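Long-range contact in hypothetical protein PH1819 (PDB 2EEN), which is of unknown function but, as a member of the CYTH family, probably binds organic phosphates such as triphosphates: residues Lys7-Val18 with Glu159-Tyr170. Residues are numbered along the deposited sequence; the frame is centred on the assembly and turned at random.
Sequences KGYANDEIFEKV and ELGVEKFERRSY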
loop_
_atom_site.group_PDB
_atom_site.type_symbol
_atom_site.label_atom_id
_atom_site.label_comp_id
_atom_site.label_asym_id
_atom_site.label_seq_id
_atom_site.Cartn_x
_atom_site.Cartn_y
_atom_site.Cartn_z
ATOM N N LYS A 7 -10.871 -22.906 9.404
ATOM C CA LYS A 7 -11.188 -23.444 8.095
ATOM C C LYS A 7 -11.245 -24.957 8.153
ATOM O O LYS A 7 -10.481 -25.589 8.883
ATOM C CB LYS A 7 -10.129 -23.010 7.075
ATOM C CG LYS A 7 -10.292 -23.641 5.694
ATOM C CD LYS A 7 -9.435 -22.934 4.643
ATOM C CE LYS A 7 -7.947 -23.170 4.850
ATOM N NZ LYS A 7 -7.141 -22.378 3.864
ATOM N N GLY A 8 -12.157 -25.530 7.380
ATOM C CA GLY A 8 -12.290 -26.968 7.323
ATOM C C GLY A 8 -12.535 -27.412 5.897
ATOM O O GLY A 8 -12.943 -26.614 5.052
ATOM N N TYR A 9 -12.255 -28.675 5.606
ATOM C CA TYR A 9 -12.507 -29.190 4.272
ATOM C C TYR A 9 -14.009 -29.379 4.187
ATOM O O TYR A 9 -14.651 -29.700 5.190
ATOM C CB TYR A 9 -11.789 -30.526 4.052
ATOM C CG TYR A 9 -10.299 -30.376 3.892
ATOM C CD1 TYR A 9 -9.481 -30.131 4.994
ATOM C CD2 TYR A 9 -9.710 -30.423 2.631
ATOM C CE1 TYR A 9 -8.114 -29.935 4.846
ATOM C CE2 TYR A 9 -8.343 -30.223 2.471
ATOM C CZ TYR A 9 -7.554 -29.979 3.580
ATOM O OH TYR A 9 -6.204 -29.759 3.429
ATOM N N ALA A 10 -14.575 -29.173 3.004
ATOM C CA ALA A 10 -16.011 -29.314 2.832
ATOM C C ALA A 10 -16.394 -30.188 1.644
ATOM O O ALA A 10 -15.540 -30.804 1.000
ATOM C CB ALA A 10 -16.661 -27.930 2.702
ATOM N N ASN A 11 -17.691 -30.225 1.363
ATOM C CA ASN A 11 -18.246 -31.021 0.280
ATOM C C ASN A 11 -19.666 -30.535 0.030
ATOM O O ASN A 11 -20.153 -29.657 0.744
ATOM C CB ASN A 11 -18.275 -32.491 0.688
ATOM C CG ASN A 11 -18.952 -32.703 2.033
ATOM O OD1 ASN A 11 -20.066 -32.228 2.262
ATOM N ND2 ASN A 11 -18.281 -33.415 2.930
ATOM N N ASP A 12 -20.333 -31.108 -0.970
ATOM C CA ASP A 12 -21.699 -30.705 -1.296
ATOM C C ASP A 12 -22.630 -30.800 -0.090
ATOM O O ASP A 12 -23.537 -29.980 0.071
ATOM C CB ASP A 12 -22.264 -31.565 -2.433
ATOM C CG ASP A 12 -21.571 -31.314 -3.759
ATOM O OD1 ASP A 12 -21.345 -30.133 -4.099
ATOM O OD2 ASP A 12 -21.262 -32.296 -4.467
ATOM N N GLU A 13 -22.406 -31.808 0.744
ATOM C CA GLU A 13 -23.216 -32.026 1.936
ATOM C C GLU A 13 -23.129 -30.848 2.902
ATOM O O GLU A 13 -24.152 -30.318 3.342
ATOM C CB GLU A 13 -22.761 -33.303 2.649
ATOM C CG GLU A 13 -23.363 -33.505 4.030
ATOM C CD GLU A 13 -22.727 -34.670 4.770
ATOM O OE1 GLU A 13 -22.984 -35.831 4.382
ATOM O OE2 GLU A 13 -21.971 -34.424 5.735
ATOM N N ILE A 14 -21.907 -30.447 3.238
ATOM C CA ILE A 14 -21.706 -29.334 4.160
ATOM C C ILE A 14 -22.234 -28.041 3.547
ATOM O O ILE A 14 -22.875 -27.238 4.228
ATOM C CB ILE A 14 -20.208 -29.181 4.520
ATOM C CG1 ILE A 14 -19.771 -30.373 5.376
ATOM C CG2 ILE A 14 -19.973 -27.877 5.271
ATOM C CD1 ILE A 14 -18.288 -30.416 5.690
ATOM N N PHE A 15 -21.964 -27.848 2.260
ATOM C CA PHE A 15 -22.423 -26.658 1.551
ATOM C C PHE A 15 -23.944 -26.540 1.613
ATOM O O PHE A 15 -24.477 -25.479 1.941
ATOM C CB PHE A 15 -21.963 -26.702 0.087
ATOM C CG PHE A 15 -20.563 -26.179 -0.133
ATOM C CD1 PHE A 15 -19.632 -26.173 0.899
ATOM C CD2 PHE A 15 -20.178 -25.699 -1.382
ATOM C CE1 PHE A 15 -18.338 -25.698 0.694
ATOM C CE2 PHE A 15 -18.887 -25.222 -1.600
ATOM C CZ PHE A 15 -17.963 -25.220 -0.557
ATOM N N GLU A 16 -24.641 -27.630 1.307
ATOM C CA GLU A 16 -26.098 -27.609 1.330
ATOM C C GLU A 16 -26.662 -27.331 2.712
ATOM O O GLU A 16 -27.644 -26.599 2.847
ATOM C CB GLU A 16 -26.670 -28.933 0.823
ATOM C CG GLU A 16 -27.489 -28.791 -0.447
ATOM C CD GLU A 16 -28.594 -27.756 -0.324
ATOM O OE1 GLU A 16 -29.465 -27.902 0.560
ATOM O OE2 GLU A 16 -28.594 -26.792 -1.119
ATOM N N LYS A 17 -26.046 -27.921 3.733
ATOM C CA LYS A 17 -26.508 -27.737 5.102
ATOM C C LYS A 17 -26.406 -26.266 5.484
ATOM O O LYS A 17 -27.286 -25.721 6.146
ATOM C CB LYS A 17 -25.691 -28.607 6.062
ATOM C CG LYS A 17 -26.269 -28.677 7.470
ATOM C CD LYS A 17 -25.662 -29.770 8.334
ATOM C CE LYS A 17 -26.374 -29.881 9.674
ATOM N NZ LYS A 17 -25.652 -30.857 10.536
ATOM N N VAL A 18 -25.340 -25.612 5.044
ATOM C CA VAL A 18 -25.182 -24.201 5.344
ATOM C C VAL A 18 -26.272 -23.392 4.653
ATOM O O VAL A 18 -26.852 -22.481 5.247
ATOM C CB VAL A 18 -23.805 -23.691 4.885
ATOM C CG1 VAL A 18 -23.801 -22.176 4.817
ATOM C CG2 VAL A 18 -22.739 -24.180 5.850
ATOM N N GLU A 159 -20.863 -28.691 14.097
ATOM C CA GLU A 159 -22.297 -28.941 14.105
ATOM C C GLU A 159 -22.854 -28.976 12.686
ATOM O O GLU A 159 -23.969 -29.453 12.459
ATOM C CB GLU A 159 -23.020 -27.874 14.923
ATOM C CG GLU A 159 -22.747 -27.972 16.415
ATOM C CD GLU A 159 -23.484 -29.106 17.133
ATOM O OE1 GLU A 159 -24.281 -29.855 16.516
ATOM O OE2 GLU A 159 -23.276 -29.214 18.358
ATOM N N LEU A 160 -22.074 -28.475 11.732
ATOM C CA LEU A 160 -22.477 -28.467 10.330
ATOM C C LEU A 160 -21.946 -29.690 9.592
ATOM O O LEU A 160 -22.327 -29.951 8.452
ATOM C CB LEU A 160 -21.972 -27.201 9.648
ATOM C CG LEU A 160 -22.652 -25.915 10.112
ATOM C CD1 LEU A 160 -21.885 -24.714 9.572
ATOM C CD2 LEU A 160 -24.103 -25.903 9.648
ATOM N N GLY A 161 -21.058 -30.431 10.242
ATOM C CA GLY A 161 -20.510 -31.621 9.624
ATOM C C GLY A 161 -19.030 -31.560 9.303
ATOM O O GLY A 161 -18.470 -32.522 8.773
ATOM N N VAL A 162 -18.386 -30.443 9.618
ATOM C CA VAL A 162 -16.960 -30.300 9.349
ATOM C C VAL A 162 -16.164 -31.195 10.292
ATOM O O VAL A 162 -16.334 -31.130 11.509
ATOM C CB VAL A 162 -16.506 -28.839 9.532
ATOM C CG1 VAL A 162 -15.050 -28.692 9.130
ATOM C CG2 VAL A 162 -17.381 -27.923 8.688
ATOM N N GLU A 163 -15.289 -32.021 9.724
ATOM C CA GLU A 163 -14.479 -32.951 10.509
ATOM C C GLU A 163 -12.984 -32.668 10.458
ATOM O O GLU A 163 -12.284 -32.800 11.462
ATOM C CB GLU A 163 -14.719 -34.383 10.029
ATOM C CG GLU A 163 -16.128 -34.889 10.234
ATOM C CD GLU A 163 -16.340 -36.251 9.609
ATOM O OE1 GLU A 163 -15.507 -37.151 9.850
ATOM O OE2 GLU A 163 -17.338 -36.424 8.878
ATOM N N LYS A 164 -12.489 -32.295 9.284
ATOM C CA LYS A 164 -11.074 -32.013 9.134
ATOM C C LYS A 164 -10.787 -30.531 8.993
ATOM O O LYS A 164 -11.156 -29.898 8.004
ATOM C CB LYS A 164 -10.502 -32.793 7.946
ATOM C CG LYS A 164 -11.397 -32.852 6.723
ATOM C CD LYS A 164 -10.819 -33.809 5.686
ATOM C CE LYS A 164 -11.715 -33.932 4.464
ATOM N NZ LYS A 164 -11.179 -34.925 3.493
ATOM N N PHE A 165 -10.132 -29.985 10.006
ATOM C CA PHE A 165 -9.772 -28.580 10.034
ATOM C C PHE A 165 -8.409 -28.372 9.396
ATOM O O PHE A 165 -7.593 -29.297 9.325
ATOM C CB PHE A 165 -9.792 -28.082 11.476
ATOM C CG PHE A 165 -11.177 -27.931 12.029
ATOM C CD1 PHE A 165 -11.818 -29.004 12.637
ATOM C CD2 PHE A 165 -11.870 -26.737 11.879
ATOM C CE1 PHE A 165 -13.136 -28.889 13.085
ATOM C CE2 PHE A 165 -13.183 -26.610 12.322
ATOM C CZ PHE A 165 -13.818 -27.688 12.924
ATOM N N GLU A 166 -8.165 -27.153 8.935
ATOM C CA GLU A 166 -6.901 -26.845 8.255
ATOM C C GLU A 166 -6.398 -25.434 8.598
ATOM O O GLU A 166 -7.043 -24.425 8.347
ATOM C CB GLU A 166 -7.129 -26.958 6.743
ATOM C CG GLU A 166 -5.875 -26.619 5.939
ATOM C CD GLU A 166 -4.830 -27.690 6.173
ATOM O OE1 GLU A 166 -5.001 -28.795 5.702
ATOM O OE2 GLU A 166 -3.820 -27.390 6.802
ATOM N N ARG A 167 -5.205 -25.389 9.234
ATOM C CA ARG A 167 -4.613 -24.093 9.553
ATOM C C ARG A 167 -3.755 -23.569 8.398
ATOM O O ARG A 167 -3.317 -22.423 8.375
ATOM C CB ARG A 167 -3.710 -24.274 10.780
ATOM C CG ARG A 167 -4.463 -24.334 12.107
ATOM C CD ARG A 167 -3.502 -24.357 13.299
ATOM N NE ARG A 167 -2.705 -23.134 13.307
ATOM C CZ ARG A 167 -1.597 -23.069 14.083
ATOM N NH1 ARG A 167 -1.225 -24.100 14.822
ATOM N NH2 ARG A 167 -0.885 -21.937 14.103
ATOM N N ARG A 168 -3.436 -24.472 7.455
ATOM C CA ARG A 168 -2.663 -24.039 6.303
ATOM C C ARG A 168 -3.541 -23.234 5.349
ATOM O O ARG A 168 -4.687 -23.565 5.087
ATOM C CB ARG A 168 -2.128 -25.273 5.570
ATOM C CG ARG A 168 -0.907 -25.908 6.235
ATOM C CD ARG A 168 -0.499 -27.212 5.539
ATOM N NE ARG A 168 -1.649 -28.108 5.474
ATOM C CZ ARG A 168 -1.528 -29.303 4.849
ATOM N NH1 ARG A 168 -0.384 -29.670 4.295
ATOM N NH2 ARG A 168 -2.585 -30.119 4.809
ATOM N N SER A 169 -2.958 -22.157 4.848
ATOM C CA SER A 169 -3.638 -21.274 3.921
ATOM C C SER A 169 -3.776 -21.968 2.578
ATOM O O SER A 169 -3.068 -22.941 2.287
ATOM C CB SER A 169 -2.822 -20.003 3.733
ATOM O OG SER A 169 -1.540 -20.316 3.212
ATOM N N TYR A 170 -4.687 -21.468 1.754
ATOM C CA TYR A 170 -4.858 -22.045 0.431
ATOM C C TYR A 170 -3.534 -21.923 -0.309
ATOM O O TYR A 170 -3.151 -22.819 -1.060
ATOM C CB TYR A 170 -5.949 -21.310 -0.344
ATOM C CG TYR A 170 -7.322 -21.471 0.255
ATOM C CD1 TYR A 170 -7.801 -22.733 0.616
ATOM C CD2 TYR A 170 -8.153 -20.370 0.445
ATOM C CE1 TYR A 170 -9.069 -22.891 1.153
ATOM C CE2 TYR A 170 -9.425 -20.519 0.979
ATOM C CZ TYR A 170 -9.876 -21.777 1.331
ATOM O OH TYR A 170 -11.129 -21.917 1.864
HETATM O O HOH W 1 -8.322 -23.393 10.791
HETATM O O HOH W 2 -23.039 -31.958 6.797
#
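Lys7 lays its ammonium over one face of the Tyr170 ring, a cation-pi contact with NZ 3.5 Å from the ring centroid and 20° off the normal; Phe133 meets this ring edge-to-face, and the Tyr170 hydroxyl bonds to Asp125. The Tyr9 ring, which also meets Phe133, receives Lys164 O and Glu166 OE1 at its edge, and the aliphatic chain of Lys164 passes across its base at about a right angle. Val162 CG1 lies over one face of Phe165. A bend at chi3 (69°) in the otherwise extended Lys7 chain lets NZ also donate in the carbonyl plane to Arg168 O at 3.0 Å. Tyr9 OH donates to Glu166 OE1 (2.7 Å) on the anti side, tilted out of the carboxylate plane, which stands 73° from the ring. Arg168 salt-bridges the same carboxylate side-on, NH2 to OE1 and NE to Glu166 OE2 at 2.6 Å from well above its plane; NH1 pairs with Glu176. Were Glu166 an alanine, Tyr9 OH would probably lose this acceptor and the guanidinium be less firmly fixed, with Glu176 still beside it. Farther along, Lys17 NZ holds Glu159 O at 2.9 Å beside the Schellman motif at Gly161. Bonds from Glu166 N to Lys7 O (2.8 Å) and Tyr9 N to Lys164 O (2.9 Å) make Gly8 and Phe165 a non-hydrogen-bonded pair, a single antiparallel bridge on edge strand 3-9 of the CYTH antiparallel sheet.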